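Local coordinates for protein ureidoglycolate hydrolase (Arabidopsis thaliana, PDB 4PXE) that hydrolyses (S)-ureidoglycolate to glyoxylate, ammonium and carbon dioxide as a manganese-dependent, dimeric amidohydrolase of the peptidase M20 family acting late in purine breakdown, at residues 22-27 against 103-108; 48-53 against 91-96; 61-66 against 129-134; 68-73 against 149-154. All blocks are in the same frame, centred on the assembly; numbering follows the deposited sequence. Where two conformers were deposited one is given.

Interaction 1 (22-27 against 103-108); sequences NQIDEL and DGVVGV. With MN (manganese (II) ion), chain C; MN (manganese (II) ion), chain D.
No flat group takes part where Ile24 and Leu27 meet Val105 and Val106; the planar group that matters here is the carboxylate of Asp103, two residues ahead of Val105 and turned the other way. Its two oxygens are shared out, OD1 binding one manganese ion at 2.2 Å and OD2 the other at the same distance, and a water also spans the two metals. His92 and His208 join the first ion, Glu138 and His402 the second.

The contact itself is made by methyl groups. Val105, two residues past Asp103, stands against one side of helix 17-28. With CG1 anti to its backbone nitrogen (chi1 178°), that methyl is carried in between two side chains one turn apart: Ile24 CD1 lies 3.5 Å from Val105 CG1, and Leu27 CD2 lies 3.6 Å from it. Leu27 CD2 also touches Val105 CG2, the leucine side chain running alongside that of the valine in the reverse direction. Ile24 CD1 reaches on more loosely to Val106 CG2, at 4.1 Å; Val106 in turn packs on Leu207 and Ile209 of strand 201-209.

All four touching residues are buried, and no hydrogen bond joins the segments. Between the two segments the contact is thus purely apolar, while the metal-binding group sits in the loop just before.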
# COMPACT_ATOMS: atom_id res chain seq x y z
N ASN A 22 14.82 27.75 -15.84
CA ASN A 22 14.37 28.30 -14.58
C ASN A 22 12.88 28.03 -14.36
O ASN A 22 12.46 27.74 -13.24
CB ASN A 22 14.67 29.80 -14.49
CG ASN A 22 16.16 30.09 -14.42
OD1 ASN A 22 16.97 29.20 -14.16
ND2 ASN A 22 16.53 31.35 -14.66
N GLN A 23 12.09 28.11 -15.43
CA GLN A 23 10.66 27.81 -15.33
C GLN A 23 10.40 26.33 -15.02
O GLN A 23 9.52 26.00 -14.22
CB GLN A 23 9.92 28.24 -16.59
CG GLN A 23 9.92 29.76 -16.76
CD GLN A 23 9.31 30.21 -18.07
OE1 GLN A 23 9.24 29.46 -19.04
NE2 GLN A 23 8.87 31.46 -18.10
N ILE A 24 11.19 25.45 -15.63
CA ILE A 24 11.11 24.02 -15.35
C ILE A 24 11.38 23.78 -13.87
O ILE A 24 10.66 23.05 -13.20
CB ILE A 24 12.12 23.22 -16.23
CG1 ILE A 24 11.67 23.21 -17.69
CG2 ILE A 24 12.30 21.80 -15.71
CD1 ILE A 24 10.73 22.07 -18.03
N ASP A 25 12.41 24.44 -13.34
CA ASP A 25 12.77 24.27 -11.94
C ASP A 25 11.70 24.85 -11.01
O ASP A 25 11.33 24.21 -10.02
CB ASP A 25 14.12 24.92 -11.66
CG ASP A 25 15.26 24.23 -12.38
OD1 ASP A 25 15.10 23.05 -12.74
OD2 ASP A 25 16.31 24.88 -12.57
N GLU A 26 11.20 26.04 -11.33
CA GLU A 26 10.13 26.63 -10.52
C GLU A 26 8.89 25.75 -10.49
O GLU A 26 8.32 25.51 -9.42
CB GLU A 26 9.80 28.05 -11.00
CG GLU A 26 10.92 29.04 -10.68
CD GLU A 26 10.61 30.46 -11.08
OE1 GLU A 26 9.59 30.70 -11.76
OE2 GLU A 26 11.40 31.36 -10.72
N LEU A 27 8.48 25.25 -11.65
CA LEU A 27 7.29 24.39 -11.68
C LEU A 27 7.48 23.11 -10.85
O LEU A 27 6.54 22.62 -10.22
CB LEU A 27 6.90 24.05 -13.12
CG LEU A 27 5.45 23.59 -13.26
CD1 LEU A 27 4.49 24.76 -13.08
CD2 LEU A 27 5.21 22.92 -14.60
N ASP A 103 8.92 15.41 -18.20
CA ASP A 103 7.79 14.72 -18.83
C ASP A 103 6.57 15.63 -18.84
O ASP A 103 6.16 16.14 -17.80
CB ASP A 103 7.52 13.44 -18.03
CG ASP A 103 6.36 12.66 -18.56
OD1 ASP A 103 5.97 12.84 -19.72
OD2 ASP A 103 5.83 11.84 -17.80
N GLY A 104 6.02 15.88 -20.03
CA GLY A 104 4.88 16.78 -20.18
C GLY A 104 5.21 18.26 -20.11
O GLY A 104 4.84 19.06 -20.98
N VAL A 105 5.92 18.63 -19.04
CA VAL A 105 6.21 20.03 -18.76
C VAL A 105 6.94 20.72 -19.92
O VAL A 105 6.61 21.86 -20.26
CB VAL A 105 7.00 20.19 -17.45
CG1 VAL A 105 7.33 21.65 -17.20
CG2 VAL A 105 6.20 19.64 -16.27
N VAL A 106 7.89 20.03 -20.54
CA VAL A 106 8.60 20.63 -21.68
C VAL A 106 7.65 21.07 -22.80
O VAL A 106 7.82 22.15 -23.37
CB VAL A 106 9.68 19.69 -22.25
CG1 VAL A 106 10.24 20.23 -23.57
CG2 VAL A 106 10.80 19.48 -21.21
N GLY A 107 6.62 20.27 -23.09
CA GLY A 107 5.68 20.62 -24.14
C GLY A 107 4.66 21.69 -23.77
O GLY A 107 3.97 22.21 -24.65
N VAL A 108 4.57 22.02 -22.49
CA VAL A 108 3.69 23.10 -22.05
C VAL A 108 4.49 24.41 -21.93
O VAL A 108 4.19 25.41 -22.61
CB VAL A 108 2.99 22.78 -20.71
CG1 VAL A 108 2.16 23.98 -20.23
CG2 VAL A 108 2.09 21.55 -20.84
MN MN C . 4.18 12.73 -20.98
MN MN D . 4.47 10.15 -18.22
O HOH W 1 2.69 12.67 -22.63
O HOH W 2 3.26 11.23 -19.62
O HOH W 3 4.68 10.54 -22.02
O HOH W 4 5.25 9.28 -19.63

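Interaction 2 (48-53 against 91-96); sequences VSARRY and SHIDAI. With MN (manganese (II) ion), chain C.
Between these segments the contact is apolar, Ala50 of helix 45-60 against Ile93 in the loop after strand 86-91. Ile93 CD1 rests on the helix surface, 3.7 Å from Ala50 CB and 4.0 Å from the backbone nitrogen of Arg51, against the short side chain of one residue and the peptide that follows it. The branch doing this is CG1, set between the backbone nitrogen and carbonyl carbon of its own residue (chi1 63°) and extended beyond, which sends the terminal methyl straight at the helix. Leu27 touches both Ala50 and Ile93, and Val108 also packs on Ile93.

Metal coordination belongs to the preceding residue. His92 NE2 binds the catalytic manganese at 2.3 Å, beside three waters and the side chains of Asp103 and His208. His92 to Asp94 form the His-x-Asp motif of the M20 metallohydrolases, in which the aspartate sits behind the metal-binding histidine.

Hydrogen bonds on that second shell are weak but doubled. His92 ND1 points to Asp94 O at 3.1 Å, an acceptor in the plane of the imidazole at its edge, and to Asp94 OD1 at 3.2 Å. The Asp94 carboxylate is itself held by Ser136 OG and by the backbone nitrogens of Glu137 and Glu138, both substrate-binding residues.

The polar end of Arg51 turns to other partners: a salt bridge from NE to Asp47 and a hydrogen bond from NH2 to Thr135 OG1.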
# COMPACT_ATOMS: atom_id res chain seq x y z
N VAL A 48 -3.24 22.59 -8.62
CA VAL A 48 -3.83 23.92 -8.72
C VAL A 48 -2.76 25.02 -8.78
O VAL A 48 -2.86 25.94 -9.60
CB VAL A 48 -4.84 24.17 -7.56
CG1 VAL A 48 -5.32 25.63 -7.56
CG2 VAL A 48 -6.03 23.23 -7.68
N SER A 49 -1.73 24.90 -7.95
CA SER A 49 -0.61 25.85 -7.98
C SER A 49 0.10 25.87 -9.34
O SER A 49 0.45 26.93 -9.87
CB SER A 49 0.39 25.54 -6.87
OG SER A 49 -0.19 25.76 -5.60
N ALA A 50 0.32 24.68 -9.90
CA ALA A 50 0.97 24.57 -11.20
C ALA A 50 0.10 25.12 -12.33
O ALA A 50 0.61 25.79 -13.24
CB ALA A 50 1.35 23.13 -11.48
N ARG A 51 -1.21 24.86 -12.29
CA ARG A 51 -2.14 25.45 -13.27
C ARG A 51 -2.06 26.98 -13.25
O ARG A 51 -2.03 27.62 -14.30
CB ARG A 51 -3.59 25.05 -12.96
CG ARG A 51 -3.91 23.57 -13.14
CD ARG A 51 -5.33 23.26 -12.62
NE ARG A 51 -5.56 21.82 -12.71
CZ ARG A 51 -6.14 21.22 -13.74
NH1 ARG A 51 -6.62 21.92 -14.75
NH2 ARG A 51 -6.24 19.90 -13.75
N ARG A 52 -2.03 27.54 -12.05
CA ARG A 52 -1.98 28.99 -11.90
C ARG A 52 -0.68 29.56 -12.46
O ARG A 52 -0.69 30.60 -13.12
CB ARG A 52 -2.17 29.38 -10.43
CG ARG A 52 -3.56 29.02 -9.89
CD ARG A 52 -3.66 29.21 -8.39
NE ARG A 52 -3.31 30.56 -7.96
CZ ARG A 52 -4.18 31.56 -7.86
NH1 ARG A 52 -5.46 31.36 -8.16
NH2 ARG A 52 -3.77 32.76 -7.46
N TYR A 53 0.43 28.86 -12.22
CA TYR A 53 1.73 29.27 -12.72
C TYR A 53 1.71 29.31 -14.25
O TYR A 53 2.14 30.29 -14.86
CB TYR A 53 2.80 28.30 -12.22
CG TYR A 53 4.22 28.65 -12.61
CD1 TYR A 53 4.74 28.24 -13.83
CD2 TYR A 53 5.05 29.36 -11.75
CE1 TYR A 53 6.05 28.54 -14.19
CE2 TYR A 53 6.36 29.67 -12.10
CZ TYR A 53 6.85 29.25 -13.32
OH TYR A 53 8.14 29.55 -13.68
N SER A 91 0.60 19.88 -24.05
CA SER A 91 0.99 18.69 -23.31
C SER A 91 0.41 18.78 -21.90
O SER A 91 -0.53 19.55 -21.66
CB SER A 91 2.53 18.57 -23.28
OG SER A 91 2.96 17.25 -22.98
N HIS A 92 0.96 18.00 -20.98
CA HIS A 92 0.42 17.92 -19.62
C HIS A 92 1.45 18.39 -18.59
O HIS A 92 2.65 18.45 -18.89
CB HIS A 92 0.04 16.47 -19.31
CG HIS A 92 1.21 15.54 -19.32
ND1 HIS A 92 1.83 15.11 -18.16
CD2 HIS A 92 1.90 14.99 -20.34
CE1 HIS A 92 2.85 14.33 -18.48
NE2 HIS A 92 2.91 14.24 -19.80
N ILE A 93 1.00 18.70 -17.39
CA ILE A 93 1.94 19.00 -16.31
C ILE A 93 1.76 18.10 -15.09
O ILE A 93 2.50 18.24 -14.11
CB ILE A 93 1.90 20.48 -15.87
CG1 ILE A 93 0.52 20.83 -15.30
CG2 ILE A 93 2.30 21.40 -17.02
CD1 ILE A 93 0.37 22.32 -14.96
N ASP A 94 0.79 17.19 -15.12
CA ASP A 94 0.74 16.24 -14.01
C ASP A 94 1.94 15.29 -14.05
O ASP A 94 2.55 15.09 -15.11
CB ASP A 94 -0.63 15.53 -13.85
CG ASP A 94 -1.07 14.73 -15.08
OD1 ASP A 94 -0.69 15.03 -16.23
OD2 ASP A 94 -1.89 13.81 -14.88
N ALA A 95 2.29 14.76 -12.88
CA ALA A 95 3.49 13.94 -12.67
C ALA A 95 3.12 12.77 -11.79
O ALA A 95 2.54 12.95 -10.71
CB ALA A 95 4.57 14.76 -12.00
N ILE A 96 3.45 11.56 -12.22
CA ILE A 96 3.20 10.38 -11.38
C ILE A 96 4.10 10.39 -10.14
O ILE A 96 5.08 11.13 -10.09
CB ILE A 96 3.34 9.05 -12.17
CG1 ILE A 96 4.80 8.70 -12.47
CG2 ILE A 96 2.52 9.10 -13.44
CD1 ILE A 96 4.95 7.37 -13.16
MN MN C . 4.18 12.73 -20.98
O HOH W 1 2.69 12.67 -22.63
O HOH W 2 3.26 11.23 -19.62
O HOH W 3 4.68 10.54 -22.02

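Interaction 3 (61-66 against 129-134); sequences AGLTVR and LEIILF
Leu63 and Ile131 form the tight half of this contact, Arg66 and Glu130 the looser half. On the packed side Leu63 CD1 meets Ile131 CD1 at 3.7 Å, two terminal methyls whose side chains cross at about a right angle. Both residues are buried: Met58 of helix 45-60 touches each of them, Trp77 adjoins Leu63, and Ile112 and Ile115 of helix 105-120 lie against Ile131.

The other side opens towards solvent, and its chemistry is polar. Arg66 is exposed, yet its chain, bent at the third torsion (chi3 -101°), carries the guanidinium across the intervening strand 73-77 to Glu130 of strand 129-133. Arg66 NH1 and Glu130 OE2 form a salt bridge at 3.4 Å, a long one that does not count as a hydrogen bond; the oxygen lies at the guanidinium edge, near its plane, but the two planar groups are turned 51° apart. Glu130 reaches toward Arg66 in an extended form, with CG opposite its backbone nitrogen (chi1 -170°). A water bridges the segments, donating to Thr64 O at 2.8 Å and to Glu130 OE2 at 2.9 Å. The second carboxylate oxygen, OE1, is hydrogen-bonded to Tyr201 OH, and Arg66 also makes a cation-pi contact with Phe74.

Gly62 ends helix 45-60 in a Schellman motif and delivers the chain to strand 64-67. That strand runs in the same direction as 129-133, and strand 73-77, antiparallel to both, lies between them: side chains bridge across a middle strand, at the edge of the sheet of the M20 catalytic domain.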
# COMPACT_ATOMS: atom_id res chain seq x y z
N ALA A 61 2.30 36.10 -22.02
CA ALA A 61 2.60 35.93 -23.44
C ALA A 61 1.51 36.53 -24.33
O ALA A 61 1.56 36.40 -25.56
CB ALA A 61 2.79 34.45 -23.76
N GLY A 62 0.52 37.18 -23.72
CA GLY A 62 -0.54 37.83 -24.47
C GLY A 62 -1.60 36.92 -25.06
O GLY A 62 -2.31 37.29 -26.00
N LEU A 63 -1.72 35.71 -24.52
CA LEU A 63 -2.67 34.74 -25.05
C LEU A 63 -4.06 34.92 -24.43
O LEU A 63 -4.18 35.26 -23.26
CB LEU A 63 -2.18 33.31 -24.81
CG LEU A 63 -0.80 32.98 -25.37
CD1 LEU A 63 -0.35 31.60 -24.90
CD2 LEU A 63 -0.84 33.02 -26.88
N THR A 64 -5.09 34.68 -25.23
CA THR A 64 -6.45 34.58 -24.71
C THR A 64 -6.59 33.25 -23.96
O THR A 64 -6.47 32.18 -24.57
CB THR A 64 -7.48 34.62 -25.84
OG1 THR A 64 -7.30 35.83 -26.60
CG2 THR A 64 -8.89 34.59 -25.27
N VAL A 65 -6.87 33.33 -22.67
CA VAL A 65 -6.88 32.14 -21.81
C VAL A 65 -8.30 31.71 -21.45
O VAL A 65 -9.10 32.51 -20.95
CB VAL A 65 -6.07 32.36 -20.52
CG1 VAL A 65 -6.01 31.07 -19.68
CG2 VAL A 65 -4.65 32.85 -20.85
N ARG A 66 -8.62 30.44 -21.68
CA ARG A 66 -9.91 29.90 -21.29
C ARG A 66 -9.76 28.48 -20.77
O ARG A 66 -8.75 27.83 -21.02
CB ARG A 66 -10.89 29.91 -22.46
CG ARG A 66 -10.38 29.20 -23.69
CD ARG A 66 -11.44 29.16 -24.78
NE ARG A 66 -12.09 27.85 -24.80
CZ ARG A 66 -11.75 26.87 -25.63
NH1 ARG A 66 -10.79 27.06 -26.54
NH2 ARG A 66 -12.38 25.71 -25.56
N LEU A 129 -2.84 30.43 -33.38
CA LEU A 129 -2.11 29.38 -32.68
C LEU A 129 -2.73 29.21 -31.30
O LEU A 129 -3.06 30.20 -30.64
CB LEU A 129 -0.63 29.74 -32.56
CG LEU A 129 0.10 30.08 -33.87
CD1 LEU A 129 1.55 30.40 -33.56
CD2 LEU A 129 -0.02 28.95 -34.88
N GLU A 130 -2.89 27.97 -30.85
CA GLU A 130 -3.48 27.75 -29.53
C GLU A 130 -2.72 26.69 -28.74
O GLU A 130 -2.49 25.58 -29.23
CB GLU A 130 -4.96 27.38 -29.65
CG GLU A 130 -5.70 27.38 -28.32
CD GLU A 130 -7.22 27.43 -28.48
OE1 GLU A 130 -7.76 26.63 -29.26
OE2 GLU A 130 -7.85 28.29 -27.83
N ILE A 131 -2.33 27.07 -27.52
CA ILE A 131 -1.64 26.17 -26.61
C ILE A 131 -2.66 25.49 -25.71
O ILE A 131 -3.53 26.15 -25.14
CB ILE A 131 -0.64 26.93 -25.73
CG1 ILE A 131 0.38 27.67 -26.59
CG2 ILE A 131 0.06 25.96 -24.77
CD1 ILE A 131 1.40 28.41 -25.78
N ILE A 132 -2.54 24.18 -25.58
CA ILE A 132 -3.42 23.41 -24.72
C ILE A 132 -2.64 22.83 -23.56
O ILE A 132 -1.66 22.10 -23.76
CB ILE A 132 -4.11 22.25 -25.47
CG1 ILE A 132 -4.86 22.76 -26.71
CG2 ILE A 132 -5.06 21.52 -24.54
CD1 ILE A 132 -5.42 21.66 -27.57
N LEU A 133 -3.05 23.16 -22.35
CA LEU A 133 -2.61 22.43 -21.17
C LEU A 133 -3.69 21.41 -20.87
O LEU A 133 -4.76 21.76 -20.39
CB LEU A 133 -2.39 23.37 -19.98
CG LEU A 133 -2.22 22.71 -18.61
CD1 LEU A 133 -1.14 21.63 -18.63
CD2 LEU A 133 -1.90 23.76 -17.55
N PHE A 134 -3.43 20.15 -21.20
CA PHE A 134 -4.42 19.11 -20.93
C PHE A 134 -4.59 18.95 -19.42
O PHE A 134 -3.63 19.08 -18.66
CB PHE A 134 -3.99 17.81 -21.61
CG PHE A 134 -3.97 17.91 -23.11
CD1 PHE A 134 -5.12 17.70 -23.84
CD2 PHE A 134 -2.81 18.26 -23.78
CE1 PHE A 134 -5.12 17.82 -25.22
CE2 PHE A 134 -2.79 18.37 -25.17
CZ PHE A 134 -3.95 18.15 -25.89
O HOH W 5 -8.15 30.35 -25.85

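Interaction 4 (68-73 against 149-154); sequences DAVGNI and SRLLAG
An Asx turn headed by Asp68 offers Asp68, Val70 and Asn72 to Leu151 and Leu152 in the last turn of helix 147-152. Asn72 ND2 lies among the branch atoms of Leu152, 3.7 Å from its CG, the two side chains coming from opposite directions. Asp68 OD2 stands 3.8 Å from Leu152 CD2, and Val70 CG1 meets Leu151 CD1 at the same distance. No hydrogen bond crosses, so the leucines lie against a turn whose Asp68 carboxylate is engaged by its own residues.

That turn is the connection of the beta hairpin formed by strands 64-67 and 73-77, a type I turn from Asp68 to Gly71, where Gly71 has a positive phi that would jam a side chain against the preceding carbonyl. Asp68 CG stands between its backbone nitrogen and carbonyl carbon (chi1 67°), which folds the carboxylate back over the turn. OD1 then accepts from Val70 N at 3.2 Å and from Asn72 N at 3.0 Å, the two donors reaching it from opposite faces of the carboxylate, each tilted well out of its plane. OD2 uses its syn lone pair for Asn72 ND2, at 2.9 Å and nearly straight (162°), with the oxygen in the amide plane. With an alanine at this position, the amide nitrogens of Val70 and Asn72 would probably lose their shared acceptor, and the Asn72 side-chain amide its hold on that side.

Asn72 OD1 accepts from Thr135 N, fixing the other end of the amide. Beyond Leu152, Gly154 closes helix 147-152 with a Schellman motif, and Leu151 goes on to pack against helix 156-164.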
# COMPACT_ATOMS: atom_id res chain seq x y z
N ASP A 68 -12.10 24.70 -19.98
CA ASP A 68 -13.35 23.98 -20.18
C ASP A 68 -13.83 23.34 -18.87
O ASP A 68 -13.25 23.56 -17.81
CB ASP A 68 -13.28 22.98 -21.35
CG ASP A 68 -12.32 21.81 -21.10
OD1 ASP A 68 -11.97 21.55 -19.94
OD2 ASP A 68 -11.94 21.16 -22.11
N ALA A 69 -14.89 22.55 -18.96
CA ALA A 69 -15.57 22.04 -17.78
C ALA A 69 -14.71 21.15 -16.87
O ALA A 69 -14.97 21.05 -15.67
CB ALA A 69 -16.85 21.30 -18.18
N VAL A 70 -13.68 20.53 -17.43
CA VAL A 70 -12.83 19.64 -16.65
C VAL A 70 -11.44 20.21 -16.40
O VAL A 70 -10.59 19.56 -15.78
CB VAL A 70 -12.69 18.23 -17.29
CG1 VAL A 70 -14.05 17.55 -17.40
CG2 VAL A 70 -12.01 18.31 -18.64
N GLY A 71 -11.19 21.41 -16.90
CA GLY A 71 -9.94 22.07 -16.59
C GLY A 71 -8.85 21.95 -17.64
O GLY A 71 -7.69 22.23 -17.34
N ASN A 72 -9.20 21.52 -18.85
CA ASN A 72 -8.28 21.75 -19.97
C ASN A 72 -8.15 23.25 -20.13
O ASN A 72 -9.14 23.98 -20.09
CB ASN A 72 -8.77 21.12 -21.27
CG ASN A 72 -8.88 19.60 -21.21
OD1 ASN A 72 -7.95 18.90 -20.81
ND2 ASN A 72 -10.03 19.09 -21.64
N ILE A 73 -6.92 23.71 -20.32
CA ILE A 73 -6.63 25.14 -20.38
C ILE A 73 -6.12 25.49 -21.77
O ILE A 73 -5.29 24.78 -22.33
CB ILE A 73 -5.60 25.52 -19.29
CG1 ILE A 73 -6.23 25.30 -17.91
CG2 ILE A 73 -5.15 26.96 -19.44
CD1 ILE A 73 -5.25 25.33 -16.75
N SER A 149 -7.77 14.72 -22.95
CA SER A 149 -7.79 14.55 -24.40
C SER A 149 -8.77 13.47 -24.87
O SER A 149 -9.30 13.56 -25.98
CB SER A 149 -6.38 14.32 -24.96
OG SER A 149 -5.76 13.20 -24.35
N ARG A 150 -9.03 12.46 -24.03
CA ARG A 150 -10.06 11.48 -24.37
C ARG A 150 -11.42 12.16 -24.44
O ARG A 150 -12.25 11.81 -25.28
CB ARG A 150 -10.11 10.35 -23.35
CG ARG A 150 -8.97 9.34 -23.41
CD ARG A 150 -9.17 8.32 -22.28
NE ARG A 150 -8.04 7.41 -22.09
CZ ARG A 150 -7.87 6.27 -22.75
NH1 ARG A 150 -8.76 5.90 -23.68
NH2 ARG A 150 -6.82 5.51 -22.49
N LEU A 151 -11.64 13.13 -23.56
CA LEU A 151 -12.87 13.93 -23.60
C LEU A 151 -12.91 14.88 -24.78
O LEU A 151 -13.93 15.00 -25.45
CB LEU A 151 -13.08 14.69 -22.29
CG LEU A 151 -13.51 13.85 -21.09
CD1 LEU A 151 -13.54 14.70 -19.84
CD2 LEU A 151 -14.88 13.20 -21.32
N LEU A 152 -11.81 15.57 -25.06
CA LEU A 152 -11.77 16.44 -26.23
C LEU A 152 -12.08 15.64 -27.49
O LEU A 152 -12.75 16.15 -28.40
CB LEU A 152 -10.42 17.15 -26.36
CG LEU A 152 -10.10 18.13 -25.22
CD1 LEU A 152 -8.64 18.55 -25.28
CD2 LEU A 152 -10.99 19.34 -25.29
N ALA A 153 -11.63 14.40 -27.54
CA ALA A 153 -11.86 13.53 -28.68
C ALA A 153 -13.24 12.85 -28.69
O ALA A 153 -13.51 12.00 -29.54
CB ALA A 153 -10.75 12.49 -28.80
N GLY A 154 -14.09 13.21 -27.74
CA GLY A 154 -15.50 12.84 -27.80
C GLY A 154 -15.93 11.50 -27.20
O GLY A 154 -16.91 10.92 -27.66

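How the interactions relate
All four contacts are largely buried, but their chemistry differs with their place in the fold. Interaction 1 packs two helices beside a metal-ligand loop, interaction 2 a helix on such a loop, and both include residues binding the same manganese. A probable hydrogen bond from Glu26 to Tyr53 also links the helices of these two. Interaction 3 alone adds a salt bridge, at its exposed end, while interaction 4 sets aliphatic groups against a polar turn. Strand 129-133 ties interactions 2, 3 and 4 together, since Ser91 bonds to it on one side and Ile73 on the other. Arg51, on the helix of interaction 2, makes a weak hydrogen bond to Gly71 of interaction 4.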